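Local coordinates for ectonucleotide pyrophosphatase/phosphodiesterase family member 5 (Mus musculus, PDB 5VEO), which is a zinc-dependent ectoenzyme of the nucleotide pyrophosphatase/phosphodiesterase family that binds AMP and probably hydrolyses a restricted range of nucleotide substrates, at residues G263-V268 against Q300-V305. The protein carries 1 engineered substitution. Numbering follows the deposited sequence.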
loop_
_atom_site.group_PDB
_atom_site.type_symbol
_atom_site.label_atom_id
_atom_site.label_comp_id
_atom_site.label_asym_id
_atom_site.label_seq_id
_atom_site.Cartn_x
_atom_site.Cartn_y
_atom_site.Cartn_z
ATOM N N GLY A 263 -16.166 23.059 -19.797
ATOM C CA GLY A 263 -17.418 23.749 -19.555
ATOM C C GLY A 263 -18.377 23.078 -18.595
ATOM O O GLY A 263 -19.388 23.696 -18.225
ATOM N N LYS A 264 -18.109 21.842 -18.172
ATOM C CA LYS A 264 -19.064 21.095 -17.366
ATOM C C LYS A 264 -18.705 21.042 -15.891
ATOM O O LYS A 264 -19.383 20.335 -15.129
ATOM C CB LYS A 264 -19.202 19.669 -17.893
ATOM C CG LYS A 264 -19.404 19.602 -19.394
ATOM C CD LYS A 264 -20.650 20.343 -19.832
ATOM C CE LYS A 264 -20.836 20.247 -21.333
ATOM N NZ LYS A 264 -21.831 21.247 -21.793
ATOM N N PHE A 265 -17.681 21.776 -15.456
ATOM C CA PHE A 265 -17.297 21.703 -14.054
ATOM C C PHE A 265 -18.469 22.064 -13.147
ATOM O O PHE A 265 -18.824 21.302 -12.246
ATOM C CB PHE A 265 -16.099 22.608 -13.778
ATOM C CG PHE A 265 -15.574 22.480 -12.393
ATOM C CD1 PHE A 265 -14.509 21.630 -12.114
ATOM C CD2 PHE A 265 -16.180 23.154 -11.348
ATOM C CE1 PHE A 265 -14.038 21.497 -10.830
ATOM C CE2 PHE A 265 -15.714 23.015 -10.060
ATOM C CZ PHE A 265 -14.639 22.189 -9.801
ATOM N N ASP A 266 -19.094 23.224 -13.367
ATOM C CA ASP A 266 -20.189 23.619 -12.488
ATOM C C ASP A 266 -21.346 22.645 -12.585
ATOM O O ASP A 266 -21.986 22.325 -11.572
ATOM C CB ASP A 266 -20.673 25.030 -12.825
ATOM C CG ASP A 266 -19.744 26.083 -12.312
ATOM O OD1 ASP A 266 -18.946 25.752 -11.429
ATOM O OD2 ASP A 266 -19.831 27.245 -12.763
ATOM N N GLU A 267 -21.646 22.182 -13.797
ATOM C CA GLU A 267 -22.726 21.229 -13.972
ATOM C C GLU A 267 -22.479 19.985 -13.137
ATOM O O GLU A 267 -23.366 19.517 -12.413
ATOM C CB GLU A 267 -22.853 20.839 -15.437
ATOM C CG GLU A 267 -23.849 19.709 -15.660
ATOM C CD GLU A 267 -23.905 19.237 -17.089
ATOM O OE1 GLU A 267 -23.955 20.087 -18.000
ATOM O OE2 GLU A 267 -23.908 18.009 -17.311
ATOM N N VAL A 268 -21.273 19.428 -13.250
ATOM C CA VAL A 268 -20.937 18.189 -12.549
ATOM C C VAL A 268 -20.900 18.423 -11.052
ATOM O O VAL A 268 -21.473 17.657 -10.267
ATOM C CB VAL A 268 -19.598 17.643 -13.070
ATOM C CG1 VAL A 268 -19.117 16.466 -12.220
ATOM C CG2 VAL A 268 -19.756 17.214 -14.499
ATOM N N GLN A 300 -7.473 15.032 -9.603
ATOM C CA GLN A 300 -8.422 15.542 -10.579
ATOM C C GLN A 300 -9.219 16.721 -10.021
ATOM O O GLN A 300 -9.235 16.955 -8.811
ATOM C CB GLN A 300 -9.359 14.424 -11.026
ATOM C CG GLN A 300 -8.648 13.299 -11.782
ATOM C CD GLN A 300 -7.893 13.819 -12.983
ATOM O OE1 GLN A 300 -8.393 14.671 -13.723
ATOM N NE2 GLN A 300 -6.667 13.331 -13.171
ATOM N N PRO A 301 -9.892 17.483 -10.895
ATOM C CA PRO A 301 -10.563 18.710 -10.426
ATOM C C PRO A 301 -11.660 18.470 -9.411
ATOM O O PRO A 301 -11.952 19.365 -8.606
ATOM C CB PRO A 301 -11.136 19.315 -11.715
ATOM C CG PRO A 301 -10.267 18.807 -12.794
ATOM C CD PRO A 301 -9.870 17.403 -12.368
ATOM N N ILE A 302 -12.313 17.311 -9.463
ATOM C CA ILE A 302 -13.341 16.934 -8.504
ATOM C C ILE A 302 -12.965 15.562 -7.974
ATOM O O ILE A 302 -12.645 14.658 -8.753
ATOM C CB ILE A 302 -14.745 16.904 -9.133
ATOM C CG1 ILE A 302 -15.170 18.317 -9.538
ATOM C CG2 ILE A 302 -15.769 16.313 -8.166
ATOM C CD1 ILE A 302 -16.493 18.397 -10.284
ATOM N N VAL A 303 -13.017 15.414 -6.663
ATOM C CA VAL A 303 -12.742 14.146 -5.999
ATOM C C VAL A 303 -13.906 13.901 -5.057
ATOM O O VAL A 303 -14.169 14.725 -4.174
ATOM C CB VAL A 303 -11.405 14.165 -5.244
ATOM C CG1 VAL A 303 -11.206 12.879 -4.437
ATOM C CG2 VAL A 303 -10.258 14.333 -6.207
ATOM N N ALA A 304 -14.627 12.797 -5.274
ATOM C CA ALA A 304 -15.829 12.484 -4.525
ATOM C C ALA A 304 -15.559 11.225 -3.720
ATOM O O ALA A 304 -15.260 10.173 -4.292
ATOM C CB ALA A 304 -17.028 12.303 -5.454
ATOM N N VAL A 305 -15.672 11.336 -2.399
ATOM C CA VAL A 305 -15.223 10.303 -1.475
ATOM C C VAL A 305 -16.443 9.655 -0.835
ATOM O O VAL A 305 -17.244 10.331 -0.169
ATOM C CB VAL A 305 -14.297 10.878 -0.392
ATOM C CG1 VAL A 305 -13.875 9.768 0.557
ATOM C CG2 VAL A 305 -13.101 11.594 -1.012
#
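Phe-265, in the first turn of helix 265-272, lays its ring over the side chain of Ile-302 at the start of strand 302-306. The methyl CD1 of Ile-302 sits beneath one ring face, 4.2 Å from the centroid and 20° off the ring normal, a CH-pi contact displaced toward the rim. Nearer the ring's border, CG1 of Ile-302 lies 3.6 Å from CE1 of Phe-265. CE1 of Phe-265 also meets Pro-301, whose CB lies 3.7 Å from it, while the carbonyl O of Pro-301 faces the ring edge close to its plane. With CG anti to the backbone N (chi1 -174°), the ring extends from the helix to the start of the strand. Val-268, three residues further along the helix, supplies the second apolar surface: its CG1 touches Ile-302 CD1 at 3.8 Å, so this methyl is shared between a valine and an aromatic face. Replacing Phe-265 by an alanine removes the ring, which would probably leave Ile-302 CD1 without its aromatic cover and open a gap beside Pro-301.

The helix turn that holds both residues starts after Lys-264 at the N-cap position, whose carbonyl O accepts a 2.8 Å hydrogen bond from Val-268 N. Across the contact, Ile-302 is fixed by backbone hydrogen bonding to Ile-258, and its side chain also touches Val-281; Phe-265 reaches Lys-283 as well. The contact thus packs helix 265-272 against a four-stranded antiparallel sheet in which strand 302-306 lies between strands 255-260 and 279-283, an alpha+beta unit distinct from the larger mixed sheet of this alkaline phosphatase-clan protein.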